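Local coordinates for protein putative secreted lipase (Streptomyces sp. W007, PDB 5H6B) that probably hydrolyses the ester bonds of triacylglycerols, as a secreted, thermostable lipase of the alpha/beta-hydrolase clan from a marine Streptomyces, at residues H28-V33 with K102-G107; H75-I80 with D162-L167. All coordinates share one frame; numbering follows the deposited sequence.

Contact 1: residues H28-V33 with K102-G107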
# COMPACT_ATOMS: atom_id res chain seq x y z
N HIS A 28 8.89 6.29 -17.58
CA HIS A 28 7.96 5.87 -16.54
C HIS A 28 6.54 6.13 -17.03
O HIS A 28 5.90 7.11 -16.65
CB HIS A 28 8.26 6.61 -15.24
CG HIS A 28 9.67 6.40 -14.77
ND1 HIS A 28 10.15 5.16 -14.42
CD2 HIS A 28 10.70 7.26 -14.64
CE1 HIS A 28 11.42 5.27 -14.06
NE2 HIS A 28 11.78 6.53 -14.19
N PRO A 29 6.05 5.24 -17.91
CA PRO A 29 4.78 5.46 -18.60
C PRO A 29 3.52 5.19 -17.77
O PRO A 29 2.42 5.45 -18.25
CB PRO A 29 4.86 4.49 -19.78
CG PRO A 29 5.71 3.37 -19.27
CD PRO A 29 6.72 4.02 -18.38
N ARG A 30 3.67 4.66 -16.56
CA ARG A 30 2.52 4.45 -15.70
C ARG A 30 2.59 5.38 -14.50
O ARG A 30 3.64 5.49 -13.86
CB ARG A 30 2.41 2.99 -15.29
CG ARG A 30 2.04 2.07 -16.45
CD ARG A 30 1.93 0.62 -16.01
NE ARG A 30 3.25 0.12 -15.66
CZ ARG A 30 4.13 -0.41 -16.52
NH1 ARG A 30 3.83 -0.56 -17.81
NH2 ARG A 30 5.32 -0.80 -16.07
N PRO A 31 1.47 6.05 -14.20
CA PRO A 31 1.41 6.84 -12.98
C PRO A 31 1.30 5.91 -11.75
O PRO A 31 0.77 4.79 -11.86
CB PRO A 31 0.12 7.63 -13.15
CG PRO A 31 -0.78 6.68 -13.88
CD PRO A 31 0.12 5.88 -14.79
N VAL A 32 1.79 6.39 -10.62
CA VAL A 32 1.80 5.63 -9.38
C VAL A 32 0.68 6.14 -8.48
O VAL A 32 0.55 7.35 -8.29
CB VAL A 32 3.15 5.75 -8.66
CG1 VAL A 32 3.15 4.94 -7.37
CG2 VAL A 32 4.27 5.28 -9.58
N VAL A 33 -0.13 5.21 -7.96
CA VAL A 33 -1.13 5.49 -6.94
C VAL A 33 -0.67 4.92 -5.58
O VAL A 33 -0.41 3.72 -5.46
CB VAL A 33 -2.53 4.96 -7.34
CG1 VAL A 33 -3.54 5.14 -6.21
CG2 VAL A 33 -3.03 5.68 -8.59
N LYS A 102 -2.77 1.85 -17.74
CA LYS A 102 -2.70 1.21 -16.44
C LYS A 102 -1.91 2.05 -15.43
O LYS A 102 -1.02 2.83 -15.80
CB LYS A 102 -2.06 -0.18 -16.56
CG LYS A 102 -2.88 -1.19 -17.35
CD LYS A 102 -2.12 -2.50 -17.52
CE LYS A 102 -3.05 -3.65 -17.83
NZ LYS A 102 -2.28 -4.85 -18.22
N ALA A 103 -2.26 1.88 -14.17
CA ALA A 103 -1.54 2.48 -13.05
C ALA A 103 -0.73 1.41 -12.32
O ALA A 103 -1.08 0.23 -12.37
CB ALA A 103 -2.54 3.11 -12.11
N ASP A 104 0.36 1.82 -11.68
CA ASP A 104 1.01 0.98 -10.67
C ASP A 104 0.56 1.44 -9.27
O ASP A 104 0.41 2.64 -9.03
CB ASP A 104 2.53 1.03 -10.81
CG ASP A 104 3.03 0.27 -12.05
OD1 ASP A 104 2.46 -0.79 -12.39
OD2 ASP A 104 4.00 0.72 -12.68
N LEU A 105 0.32 0.48 -8.37
CA LEU A 105 -0.18 0.75 -7.02
C LEU A 105 0.88 0.43 -5.98
O LEU A 105 1.49 -0.64 -6.04
CB LEU A 105 -1.45 -0.06 -6.74
CG LEU A 105 -2.77 0.63 -7.08
CD1 LEU A 105 -2.78 1.13 -8.51
CD2 LEU A 105 -3.94 -0.31 -6.85
N VAL A 106 1.11 1.36 -5.05
CA VAL A 106 1.94 1.12 -3.89
C VAL A 106 1.10 1.39 -2.64
O VAL A 106 0.52 2.46 -2.51
CB VAL A 106 3.21 1.99 -3.85
CG1 VAL A 106 4.06 1.61 -2.63
CG2 VAL A 106 4.02 1.83 -5.13
N GLY A 107 1.07 0.42 -1.73
CA GLY A 107 0.27 0.54 -0.52
C GLY A 107 0.97 0.08 0.75
O GLY A 107 1.72 -0.89 0.74
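V32 and V33 pair with D104 and L105 as parallel strands, tied by a ladder of three backbone hydrogen bonds: D104 N to P31 O, V33 N to D104 O (2.8 Å) and V106 N to V33 O. D104 thus bonds through both its N and its O, and V33 does the same. CA-H groups of V32 and L105 add close contacts to the same carbonyls.

Just before the paired residues in the chain, R30 reaches across to D104. Its CG stands anti to the carbonyl carbon (chi1 -70°) and lies against K102 O, CG to O 3.2 Å, and the chain then bends at chi3. NE, not the guanidinium tip, makes the salt bridge, 3.1 Å from D104 OD2 and almost straight at 169°. The carboxylate sits at the guanidinium edge, while NE approaches OD2 from above the carboxylate plane; the two planes are 69° apart. OD1 is held by N129 ND2, so both carboxylate oxygens of this buried aspartate are engaged.

On the D104 face, V32 CG1 meets V106 CG2 at 3.9 Å. On the L105 face, V33 CB rests 4.0 Å from L105 CD1.

These are neighbouring central strands of the parallel alpha/beta-hydrolase sheet, flanked by 59-63 and 128-134. Helix 240-250 covers V32, D104 and V106; helix 80-98 packs on P31 and V33.

Contact 2: residues H75-I80 with D162-L167. With ZN (zinc ion), chain C.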
# COMPACT_ATOMS: atom_id res chain seq x y z
N HIS A 75 -7.67 7.88 8.63
CA HIS A 75 -8.62 7.16 7.77
C HIS A 75 -8.37 5.65 7.78
O HIS A 75 -7.76 5.15 8.72
CB HIS A 75 -8.59 7.76 6.36
CG HIS A 75 -8.60 9.25 6.35
ND1 HIS A 75 -9.44 9.98 7.15
CD2 HIS A 75 -7.90 10.14 5.61
CE1 HIS A 75 -9.25 11.27 6.92
NE2 HIS A 75 -8.32 11.40 5.99
N GLY A 76 -8.88 4.93 6.79
CA GLY A 76 -8.89 3.47 6.82
C GLY A 76 -9.79 2.91 7.89
O GLY A 76 -9.53 1.82 8.40
N LEU A 77 -10.86 3.64 8.24
CA LEU A 77 -11.76 3.24 9.31
C LEU A 77 -13.12 2.71 8.87
O LEU A 77 -13.74 1.95 9.60
CB LEU A 77 -11.97 4.40 10.27
CG LEU A 77 -10.73 4.92 10.96
CD1 LEU A 77 -11.14 6.02 11.93
CD2 LEU A 77 -9.97 3.81 11.68
N GLY A 78 -13.59 3.10 7.69
CA GLY A 78 -14.83 2.58 7.15
C GLY A 78 -14.70 1.17 6.57
O GLY A 78 -13.60 0.59 6.55
N PRO A 79 -15.82 0.61 6.10
CA PRO A 79 -15.81 -0.75 5.58
C PRO A 79 -14.86 -0.91 4.41
O PRO A 79 -14.85 -0.08 3.50
CB PRO A 79 -17.27 -0.98 5.15
CG PRO A 79 -18.07 -0.05 5.97
CD PRO A 79 -17.19 1.15 6.20
N ILE A 80 -14.07 -1.98 4.43
CA ILE A 80 -12.96 -2.08 3.47
C ILE A 80 -13.48 -2.31 2.03
O ILE A 80 -12.84 -1.86 1.08
CB ILE A 80 -11.88 -3.09 3.92
CG1 ILE A 80 -11.38 -2.70 5.32
CG2 ILE A 80 -10.71 -3.11 2.93
CD1 ILE A 80 -10.18 -3.44 5.84
N ASP A 162 -13.66 -1.87 18.91
CA ASP A 162 -13.61 -3.18 18.24
C ASP A 162 -14.58 -3.32 17.07
O ASP A 162 -14.33 -4.11 16.18
CB ASP A 162 -13.87 -4.32 19.25
CG ASP A 162 -12.83 -4.37 20.38
OD1 ASP A 162 -11.85 -3.60 20.38
OD2 ASP A 162 -13.02 -5.19 21.30
N ASN A 163 -15.67 -2.55 17.06
CA ASN A 163 -16.64 -2.57 15.96
C ASN A 163 -16.39 -1.57 14.83
O ASN A 163 -17.18 -1.52 13.89
CB ASN A 163 -18.06 -2.33 16.50
CG ASN A 163 -18.45 -3.34 17.56
OD1 ASN A 163 -18.51 -4.53 17.29
ND2 ASN A 163 -18.71 -2.86 18.77
N THR A 164 -15.34 -0.75 14.92
CA THR A 164 -15.04 0.20 13.84
C THR A 164 -14.74 -0.67 12.61
O THR A 164 -13.89 -1.55 12.72
CB THR A 164 -13.88 1.15 14.19
OG1 THR A 164 -14.19 1.84 15.41
CG2 THR A 164 -13.64 2.17 13.10
N PRO A 165 -15.50 -0.51 11.51
CA PRO A 165 -15.51 -1.52 10.44
C PRO A 165 -14.16 -1.75 9.73
O PRO A 165 -13.82 -2.88 9.46
CB PRO A 165 -16.55 -0.99 9.43
CG PRO A 165 -17.38 -0.02 10.20
CD PRO A 165 -16.45 0.58 11.21
N GLY A 166 -13.44 -0.67 9.44
CA GLY A 166 -12.08 -0.75 8.93
C GLY A 166 -11.10 -1.56 9.78
O GLY A 166 -10.15 -2.11 9.26
N LEU A 167 -11.33 -1.63 11.10
CA LEU A 167 -10.54 -2.48 11.98
C LEU A 167 -11.06 -3.91 12.04
O LEU A 167 -10.25 -4.87 11.97
CB LEU A 167 -10.47 -1.89 13.38
CG LEU A 167 -10.07 -0.41 13.50
CD1 LEU A 167 -9.97 -0.05 14.97
CD2 LEU A 167 -8.77 -0.10 12.78
ZN ZN C . -7.98 13.10 4.73
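L77 and G166 bring the two backbones together, their CA atoms 4.0 Å apart, and a single hydrogen bond joins the segments. G166 N donates to L77 O over 2.6 Å at an N-H...O angle of 151°, coming in from well above the carbonyl plane. L77 O also lies against P165 CD and T164 CG2, so the N-cap residue and the first helical residues of 164-166 give it one N-H and two carbon neighbours.

Close backbone packing comes next. G166 CA sits 3.1 Å from G78 O and also near G76 O. A CB on G166 would point toward 75-80 and run into G76 O and the L77 carbonyl carbon, which explains how a glycine lets the chains come this near. I80 CD1 adds a van der Waals contact to G166 O at 3.7 Å. G76 has a positive phi (67°), a conformation that favours glycine.

Apolar side chains meet beside this backbone contact. P79 and P165 lie side by side and point the same way, with P79 CG 3.9 Å from P165 CB. T164 OG1 lies beside the backbone N (chi1 -56°) and bonds to S161 N, which leaves CG2 anti to the T164 backbone N and against L77 CB at 4.0 Å. L77 CD2 meets L167 CD2.

Metal binding belongs to the far end of 75-80: H75 NE2 holds a zinc ion at 2.1 Å, together with D64, away from the 162-167 side.

T164 and P79 are the N-cap residues of helices 165-168 and 80-98, so the contact sets two helix starts against each other. D169 accepts a hydrogen bond from I80 N, and I80 also packs on Q110 and M113 of helix 110-113.

How the contacts relate
After the edge strand 16-17, the chain comes to the central part of the sheet at 28-33, passes through strand 59-63 and the zinc-binding loop to 75-80, then runs along helix 80-98 to 102-107, where contact 1 closes. By then contact 2 has opened; it closes only at 162-167, so the two loops cross, with helix 80-98 shared by both. Their centres are 26 Å apart, on opposite sides of the chain's centre, and they do not touch. Contact 1 joins neighbouring central strands, the second leading to the probable nucleophile elbow around S109. Contact 2 ties the loop before helix 80-98 to helix 165-168.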